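Long-range contacts in signal peptidase I (Enterococcus faecalis, PDB 4ME8), which probably cleaves hydrophobic N-terminal signal or leader peptides from secreted proteins, as a serine endopeptidase of the S26 family: residues A[27-31]-A[70-74]; A[46-52]-A[109-115]; A[56-61]-A[87-93]. All blocks are in the same frame, centred on the assembly; numbering follows the deposited sequence.

Contact 1: A[27-31]-A[70-74]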
# COMPACT_ATOMS: atom_id res chain seq x y z
N PRO A 27 -7.26 11.29 -5.20
CA PRO A 27 -6.76 10.54 -4.04
C PRO A 27 -5.38 11.02 -3.56
O PRO A 27 -4.52 11.34 -4.37
CB PRO A 27 -6.70 9.09 -4.55
CG PRO A 27 -7.69 9.06 -5.67
CD PRO A 27 -7.54 10.39 -6.33
N GLN A 28 -5.22 11.10 -2.24
CA GLN A 28 -3.97 11.52 -1.62
C GLN A 28 -3.47 10.36 -0.76
O GLN A 28 -4.23 9.46 -0.45
CB GLN A 28 -4.20 12.73 -0.72
CG GLN A 28 -5.05 13.84 -1.33
CD GLN A 28 -5.42 14.90 -0.31
OE1 GLN A 28 -6.60 15.13 -0.03
NE2 GLN A 28 -4.41 15.56 0.27
N ARG A 29 -2.21 10.39 -0.36
CA ARG A 29 -1.65 9.31 0.47
C ARG A 29 -2.43 9.07 1.77
O ARG A 29 -2.81 10.00 2.47
CB ARG A 29 -0.19 9.61 0.79
CG ARG A 29 0.60 8.43 1.34
CD ARG A 29 1.94 8.89 1.89
NE ARG A 29 2.53 9.94 1.06
CZ ARG A 29 3.07 9.74 -0.15
NH1 ARG A 29 3.14 8.53 -0.68
NH2 ARG A 29 3.55 10.79 -0.83
N PHE A 30 -2.64 7.79 2.07
CA PHE A 30 -3.38 7.34 3.25
C PHE A 30 -4.90 7.43 3.09
O PHE A 30 -5.64 7.04 4.00
CB PHE A 30 -2.90 8.03 4.54
CG PHE A 30 -1.42 7.86 4.82
CD1 PHE A 30 -0.84 6.60 4.80
CD2 PHE A 30 -0.63 8.95 5.15
CE1 PHE A 30 0.51 6.44 5.09
CE2 PHE A 30 0.72 8.79 5.44
CZ PHE A 30 1.29 7.53 5.42
N ASP A 31 -5.37 7.91 1.94
CA ASP A 31 -6.77 7.75 1.58
C ASP A 31 -7.07 6.26 1.36
O ASP A 31 -6.21 5.48 0.91
CB ASP A 31 -7.11 8.52 0.29
CG ASP A 31 -7.24 10.03 0.51
OD1 ASP A 31 -7.19 10.49 1.67
OD2 ASP A 31 -7.42 10.76 -0.50
N LEU A 70 7.53 7.89 7.39
CA LEU A 70 6.16 8.35 7.62
C LEU A 70 5.49 7.49 8.68
O LEU A 70 5.51 6.26 8.58
CB LEU A 70 5.35 8.23 6.32
CG LEU A 70 5.75 9.22 5.22
CD1 LEU A 70 5.03 8.91 3.92
CD2 LEU A 70 5.48 10.65 5.67
N SER A 71 4.87 8.12 9.67
CA SER A 71 4.13 7.37 10.68
C SER A 71 2.80 6.82 10.13
O SER A 71 2.31 7.27 9.09
CB SER A 71 3.90 8.19 11.95
OG SER A 71 3.72 9.56 11.66
N GLU A 72 2.26 5.83 10.83
CA GLU A 72 0.98 5.21 10.50
C GLU A 72 0.22 4.95 11.80
O GLU A 72 0.20 3.84 12.31
CB GLU A 72 1.20 3.91 9.72
CG GLU A 72 1.80 4.10 8.33
CD GLU A 72 2.18 2.80 7.65
OE1 GLU A 72 3.28 2.28 7.93
OE2 GLU A 72 1.40 2.31 6.79
N ASP A 73 -0.40 6.00 12.33
CA ASP A 73 -1.10 5.92 13.62
C ASP A 73 -2.30 4.96 13.58
O ASP A 73 -2.73 4.48 14.63
CB ASP A 73 -1.54 7.31 14.09
CG ASP A 73 -0.41 8.09 14.78
OD1 ASP A 73 0.67 7.50 15.03
OD2 ASP A 73 -0.60 9.29 15.08
N TYR A 74 -2.80 4.69 12.39
CA TYR A 74 -3.85 3.68 12.18
C TYR A 74 -3.39 2.22 12.33
O TYR A 74 -4.22 1.32 12.44
CB TYR A 74 -4.50 3.86 10.80
CG TYR A 74 -3.54 3.75 9.64
CD1 TYR A 74 -3.22 2.51 9.08
CD2 TYR A 74 -2.95 4.89 9.08
CE1 TYR A 74 -2.33 2.41 8.01
CE2 TYR A 74 -2.08 4.79 8.02
CZ TYR A 74 -1.76 3.56 7.49
OH TYR A 74 -0.89 3.49 6.44
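The Phe30 ring lies across the 70-74 segment from Leu70 to Tyr74. Its tip meets Leu70 edge-on, Phe30 CZ to Leu70 CB 4.2 Å, and the same CZ is 3.8 Å from Ser71 O. On the side of Tyr74 the two aromatics form an offset edge-to-face pair: the edge of Tyr74 points to the face of Phe30, with centroids 5.9 Å apart and planes at 63°. The aliphatic part of Arg29 adds Arg29 CD to Leu70 CD1 at 3.7 Å, while its guanidinium is engaged elsewhere, hydrogen-bonded to Ile49 O and salt-bridged to Glu54. A type II turn from Gln28 to Asp31 presents both side chains; it is closed by Asp31 N to Gln28 O at 3.1 Å and braced by Gln28 N to Asp31 OD2 at 2.8 Å. Phe30, with phi of 79°, occupies the left-handed position of that turn. Between the two segments the contact is mainly apolar and aromatic, on the protein surface. Tyr74 makes a cation-pi contact with Arg47, and Glu72 hydrogen-bonds Tyr58 OH and salt-bridges Arg117. The turn leads into strand 32-36, and Phe30 also touches Ile49 of strand 43-50 and Leu63 of strand 62-65, so this patch bridges the two antiparallel sheets.

Contact 2: A[46-52]-A[109-115]. With EDO (1,2-ethanediol), chain B.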
# COMPACT_ATOMS: atom_id res chain seq x y z
N LYS A 46 -8.60 -0.69 -0.22
CA LYS A 46 -7.24 -0.66 0.32
C LYS A 46 -6.78 0.78 0.51
O LYS A 46 -7.38 1.70 -0.03
CB LYS A 46 -6.25 -1.40 -0.59
CG LYS A 46 -6.50 -2.89 -0.76
CD LYS A 46 -6.25 -3.70 0.51
CE LYS A 46 -6.89 -5.07 0.37
NZ LYS A 46 -6.61 -6.00 1.49
N ARG A 47 -5.72 0.95 1.30
CA ARG A 47 -5.14 2.24 1.58
C ARG A 47 -4.07 2.63 0.54
O ARG A 47 -3.20 1.83 0.18
CB ARG A 47 -4.53 2.28 2.99
CG ARG A 47 -4.45 3.68 3.55
CD ARG A 47 -3.95 3.70 4.99
NE ARG A 47 -4.97 3.25 5.94
CZ ARG A 47 -5.90 4.03 6.51
NH1 ARG A 47 -5.96 5.33 6.22
NH2 ARG A 47 -6.77 3.50 7.36
N LEU A 48 -4.18 3.86 0.05
CA LEU A 48 -3.22 4.41 -0.88
C LEU A 48 -1.93 4.71 -0.12
O LEU A 48 -1.94 5.45 0.86
CB LEU A 48 -3.78 5.68 -1.54
CG LEU A 48 -2.89 6.37 -2.57
CD1 LEU A 48 -2.30 5.35 -3.54
CD2 LEU A 48 -3.68 7.42 -3.32
N ILE A 49 -0.83 4.10 -0.56
CA ILE A 49 0.46 4.20 0.12
C ILE A 49 1.50 4.86 -0.79
O ILE A 49 2.19 5.81 -0.39
CB ILE A 49 0.93 2.81 0.61
CG1 ILE A 49 -0.01 2.31 1.73
CG2 ILE A 49 2.37 2.84 1.09
CD1 ILE A 49 0.03 3.11 3.02
N GLY A 50 1.59 4.38 -2.02
CA GLY A 50 2.53 4.93 -2.99
C GLY A 50 1.86 5.51 -4.22
O GLY A 50 0.94 4.91 -4.78
N LEU A 51 2.36 6.67 -4.64
CA LEU A 51 1.83 7.45 -5.76
C LEU A 51 2.89 7.47 -6.87
O LEU A 51 4.06 7.19 -6.58
CB LEU A 51 1.57 8.89 -5.29
CG LEU A 51 0.47 9.09 -4.22
CD1 LEU A 51 0.81 10.23 -3.28
CD2 LEU A 51 -0.86 9.38 -4.88
N PRO A 52 2.51 7.80 -8.12
CA PRO A 52 3.42 7.79 -9.27
C PRO A 52 4.77 8.49 -9.03
O PRO A 52 4.82 9.62 -8.54
CB PRO A 52 2.65 8.56 -10.35
CG PRO A 52 1.21 8.34 -10.01
CD PRO A 52 1.13 8.16 -8.52
N MSE A 109 -0.44 4.86 -11.90
CA MSE A 109 -0.64 3.70 -11.04
C MSE A 109 -0.40 4.02 -9.59
O MSE A 109 0.27 4.99 -9.26
CB MSE A 109 0.31 2.60 -11.49
CG MSE A 109 -0.14 2.15 -12.88
SE MSE A 109 0.37 0.30 -13.16
CE MSE A 109 -1.15 -0.63 -12.35
N TYR A 110 -0.96 3.17 -8.73
CA TYR A 110 -0.85 3.28 -7.28
C TYR A 110 -0.29 2.00 -6.66
O TYR A 110 -0.48 0.90 -7.19
CB TYR A 110 -2.24 3.50 -6.66
CG TYR A 110 -2.94 4.82 -6.95
CD1 TYR A 110 -2.24 6.03 -6.98
CD2 TYR A 110 -4.32 4.88 -7.13
CE1 TYR A 110 -2.89 7.23 -7.20
CE2 TYR A 110 -4.98 6.07 -7.34
CZ TYR A 110 -4.26 7.25 -7.39
OH TYR A 110 -4.91 8.45 -7.61
N PHE A 111 0.38 2.16 -5.52
CA PHE A 111 0.77 1.07 -4.64
C PHE A 111 -0.13 1.17 -3.43
O PHE A 111 -0.21 2.23 -2.80
CB PHE A 111 2.24 1.22 -4.21
CG PHE A 111 2.76 0.05 -3.44
CD1 PHE A 111 3.24 -1.07 -4.09
CD2 PHE A 111 2.74 0.05 -2.05
CE1 PHE A 111 3.71 -2.16 -3.37
CE2 PHE A 111 3.20 -1.03 -1.33
CZ PHE A 111 3.69 -2.14 -1.99
N VAL A 112 -0.83 0.09 -3.11
CA VAL A 112 -1.79 0.10 -2.00
C VAL A 112 -1.49 -1.03 -1.00
O VAL A 112 -0.89 -2.02 -1.36
CB VAL A 112 -3.25 -0.01 -2.50
CG1 VAL A 112 -3.56 1.10 -3.51
CG2 VAL A 112 -3.54 -1.38 -3.10
N LEU A 113 -1.88 -0.83 0.25
CA LEU A 113 -1.72 -1.84 1.29
C LEU A 113 -2.97 -1.87 2.16
O LEU A 113 -3.61 -0.84 2.35
CB LEU A 113 -0.52 -1.52 2.17
CG LEU A 113 0.89 -1.49 1.58
CD1 LEU A 113 1.87 -1.04 2.65
CD2 LEU A 113 1.32 -2.85 1.04
N GLY A 114 -3.32 -3.04 2.70
CA GLY A 114 -4.43 -3.15 3.63
C GLY A 114 -3.97 -3.06 5.07
O GLY A 114 -2.90 -3.57 5.41
N ASP A 115 -4.79 -2.45 5.93
CA ASP A 115 -4.43 -2.24 7.34
C ASP A 115 -4.23 -3.55 8.11
O ASP A 115 -3.35 -3.62 8.97
CB ASP A 115 -5.45 -1.37 8.06
CG ASP A 115 -5.49 0.08 7.53
OD1 ASP A 115 -4.67 0.48 6.66
OD2 ASP A 115 -6.37 0.83 8.01
C1 EDO B . -9.63 -0.76 4.08
O1 EDO B . -10.36 -1.72 4.87
C2 EDO B . -8.25 -0.53 4.68
O2 EDO B . -7.38 -1.62 4.35
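Strands 46-50 and 109-113 are antiparallel neighbours in the larger sheet of the signal peptidase fold, and a classic beta bulge shifts their register. Backbone bonds come first. Arg47 and Leu113 exchange both bonds of a hydrogen-bonded pair, each N to O at 3.0 Å; Ile49 N (3.0 Å) and Gly50 N (2.9 Å) both donate to Phe111 O, and Phe111 N returns to Gly50 O at 2.9 Å. Gly50 suits the tight site, since a CB there would come within 3.0 Å of Phe111 CB. Apolar packing follows on both faces: Leu48 CD2 sits over the Tyr110 ring as a CH-pi contact, 4.1 Å from its centroid, while across the sheet Ile49 CG1 meets Leu113 CB at 3.9 Å. Lys46, the predicted catalytic lysine, lays its chain along Gly114, Lys46 CD to Gly114 CA 3.7 Å, and its NZ hydrogen-bonds Ser120; a CB on Gly114 would clash with it. An ethanediol, probably from the crystallisation liquor, accepts a hydrogen bond from Asp115 N through its O2 (3.1 Å). Charge closes the same end as a two-pronged salt bridge, Arg47 NE to Asp115 OD1 at 2.9 Å and Arg47 NH2 to Asp115 OD2 at 2.8 Å.

Contact 3: A[56-61]-A[87-93]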
# COMPACT_ATOMS: atom_id res chain seq x y z
N VAL A 56 8.94 3.11 -2.62
CA VAL A 56 8.29 2.65 -1.40
C VAL A 56 9.15 1.60 -0.74
O VAL A 56 9.55 0.62 -1.37
CB VAL A 56 6.90 2.03 -1.67
CG1 VAL A 56 6.30 1.48 -0.38
CG2 VAL A 56 5.98 3.07 -2.30
N GLU A 57 9.43 1.80 0.54
CA GLU A 57 10.20 0.84 1.31
C GLU A 57 9.61 0.67 2.70
O GLU A 57 9.16 1.62 3.32
CB GLU A 57 11.69 1.26 1.39
CG GLU A 57 12.52 0.38 2.33
CD GLU A 57 14.03 0.48 2.13
OE1 GLU A 57 14.54 1.49 1.59
OE2 GLU A 57 14.74 -0.47 2.54
N TYR A 58 9.60 -0.58 3.16
CA TYR A 58 9.41 -0.88 4.56
C TYR A 58 10.70 -1.49 5.09
O TYR A 58 11.23 -2.43 4.49
CB TYR A 58 8.25 -1.85 4.77
CG TYR A 58 6.96 -1.17 5.09
CD1 TYR A 58 6.17 -0.63 4.09
CD2 TYR A 58 6.52 -1.05 6.41
CE1 TYR A 58 4.98 0.01 4.39
CE2 TYR A 58 5.33 -0.42 6.71
CZ TYR A 58 4.58 0.11 5.70
OH TYR A 58 3.39 0.74 5.98
N ARG A 59 11.21 -0.93 6.17
CA ARG A 59 12.36 -1.47 6.88
C ARG A 59 12.09 -1.32 8.37
O ARG A 59 11.79 -0.22 8.84
CB ARG A 59 13.65 -0.74 6.47
CG ARG A 59 14.91 -1.29 7.13
CD ARG A 59 16.20 -0.78 6.50
NE ARG A 59 16.60 0.55 6.98
CZ ARG A 59 16.40 1.71 6.34
NH1 ARG A 59 15.80 1.76 5.16
NH2 ARG A 59 16.82 2.84 6.90
N ASP A 60 12.19 -2.43 9.11
CA ASP A 60 11.94 -2.46 10.56
C ASP A 60 10.56 -1.93 10.93
O ASP A 60 10.37 -1.28 11.96
CB ASP A 60 13.05 -1.72 11.31
CG ASP A 60 14.38 -2.45 11.27
OD1 ASP A 60 14.40 -3.66 11.58
OD2 ASP A 60 15.40 -1.82 10.93
N ASP A 61 9.59 -2.24 10.07
CA ASP A 61 8.18 -1.92 10.28
C ASP A 61 7.83 -0.44 10.10
O ASP A 61 6.74 -0.00 10.50
CB ASP A 61 7.72 -2.41 11.66
CG ASP A 61 6.35 -3.06 11.62
OD1 ASP A 61 5.97 -3.57 10.55
OD2 ASP A 61 5.67 -3.09 12.67
N ASN A 87 7.79 -8.26 12.92
CA ASN A 87 7.36 -7.05 12.22
C ASN A 87 6.00 -7.28 11.56
O ASN A 87 5.79 -8.28 10.87
CB ASN A 87 8.36 -6.61 11.15
CG ASN A 87 9.55 -5.85 11.72
OD1 ASN A 87 9.53 -5.35 12.85
ND2 ASN A 87 10.60 -5.73 10.91
N TYR A 88 5.07 -6.34 11.78
CA TYR A 88 3.72 -6.42 11.24
C TYR A 88 3.71 -6.44 9.71
O TYR A 88 2.94 -7.18 9.08
CB TYR A 88 2.91 -5.23 11.76
CG TYR A 88 1.42 -5.34 11.59
CD1 TYR A 88 0.71 -6.36 12.19
CD2 TYR A 88 0.72 -4.40 10.84
CE1 TYR A 88 -0.66 -6.46 12.04
CE2 TYR A 88 -0.65 -4.49 10.69
CZ TYR A 88 -1.34 -5.52 11.29
OH TYR A 88 -2.70 -5.62 11.15
N THR A 89 4.57 -5.61 9.12
CA THR A 89 4.78 -5.56 7.68
C THR A 89 6.22 -5.98 7.41
O THR A 89 7.14 -5.44 8.02
CB THR A 89 4.56 -4.14 7.11
OG1 THR A 89 3.27 -3.64 7.51
CG2 THR A 89 4.65 -4.13 5.60
N GLN A 90 6.41 -6.93 6.50
CA GLN A 90 7.75 -7.45 6.21
C GLN A 90 8.59 -6.39 5.50
O GLN A 90 8.05 -5.49 4.82
CB GLN A 90 7.69 -8.76 5.39
CG GLN A 90 7.52 -8.64 3.86
CD GLN A 90 6.06 -8.53 3.42
OE1 GLN A 90 5.28 -7.76 3.98
NE2 GLN A 90 5.69 -9.31 2.40
N ASP A 91 9.91 -6.47 5.67
CA ASP A 91 10.83 -5.63 4.92
C ASP A 91 10.63 -5.84 3.41
O ASP A 91 10.55 -6.97 2.92
CB ASP A 91 12.29 -5.92 5.30
CG ASP A 91 12.62 -5.56 6.75
OD1 ASP A 91 11.87 -4.81 7.40
OD2 ASP A 91 13.66 -6.04 7.25
N PHE A 92 10.53 -4.74 2.67
CA PHE A 92 10.52 -4.81 1.21
C PHE A 92 10.82 -3.44 0.61
O PHE A 92 10.71 -2.43 1.28
CB PHE A 92 9.18 -5.33 0.68
CG PHE A 92 8.00 -4.40 0.90
CD1 PHE A 92 7.25 -4.49 2.06
CD2 PHE A 92 7.64 -3.47 -0.06
CE1 PHE A 92 6.16 -3.64 2.27
CE2 PHE A 92 6.56 -2.61 0.15
CZ PHE A 92 5.82 -2.71 1.31
N THR A 93 11.25 -3.46 -0.65
CA THR A 93 11.16 -2.33 -1.55
C THR A 93 10.30 -2.76 -2.74
O THR A 93 9.90 -3.92 -2.84
CB THR A 93 12.54 -1.86 -2.05
OG1 THR A 93 13.09 -2.83 -2.94
CG2 THR A 93 13.51 -1.63 -0.89
O HOH W 1 3.62 -2.23 9.63
O HOH W 2 9.38 -4.05 7.51
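Tyr58, Asp61 and Phe92 carry the largest buried areas here: Tyr58 and Phe92 work as a pair, and Asp61 ties the loop. Tyr58 and Phe92 form the antiparallel hydrogen-bonded pair that joins the segments, Tyr58 N to Phe92 O at 2.9 Å and Phe92 N to Tyr58 O at 3.0 Å. Their side chains fall on the same face of the sheet. The rings run nearly parallel, at 24°, but are slid sideways, with centroids 5.4 Å apart; the closest touch is Tyr58 CD1 to Phe92 CZ, 3.5 Å. Thr89 lies over one face of the tyrosine, its CG2 3.8 Å from the ring centroid in a CH-pi contact, and Val56 CG1 rests 4.1 Å from Phe92 CE2.

Beyond the strand, Asp61 holds the loop that approaches strand 92-93. Asp61 OD1 accepts Thr89 N at 2.9 Å, and Asp61 OD2 takes a weak bond from Tyr88 N at 3.4 Å. One water links Asp61 OD1 to Thr89 OG1, itself also hydrogen-bonded to Arg117; a second joins Asp61 N, Thr89 O and Asp91 OD1. Asp91 OD1 also accepts Asp60 N at 2.9 Å, so the turn at 60-61, where both residues have positive phi, is pinned by aspartates from each segment.

The Tyr58 hydroxyl reaches Glu72 and Arg117, and Tyr88 OH bonds Asp115 O. The short, weakly bonded strand 92-93 forms one edge of the smaller sheet, beside strand 56-59, whose other neighbour is 62-65; Val56 and Tyr58 reach Phe111 and Leu113 of strand 109-113, while Thr89 and Phe92 lean on Arg124 of helix 123-126.

Overall arrangement
From the N terminus, the 27-31 turn comes first, and contact 1 closes the loop from there to 70-74, spanning strands 32-36, 43-50, 56-59 and 62-65 and running into 68-70. Contact 2 opens inside that loop at 46-52 but closes only at 109-115, so the two cross. Contact 3, from 56-61 to 87-93, likewise crosses contact 1, yet nests wholly within contact 2. Contact 2 pairs strands of the larger sheet and contact 3 those of the smaller; contact 1 spans the two. They meet directly: Phe30 N and Asp31 O face Leu48 O and N, Glu72 reaches Tyr58, and Phe111 packs on Phe92.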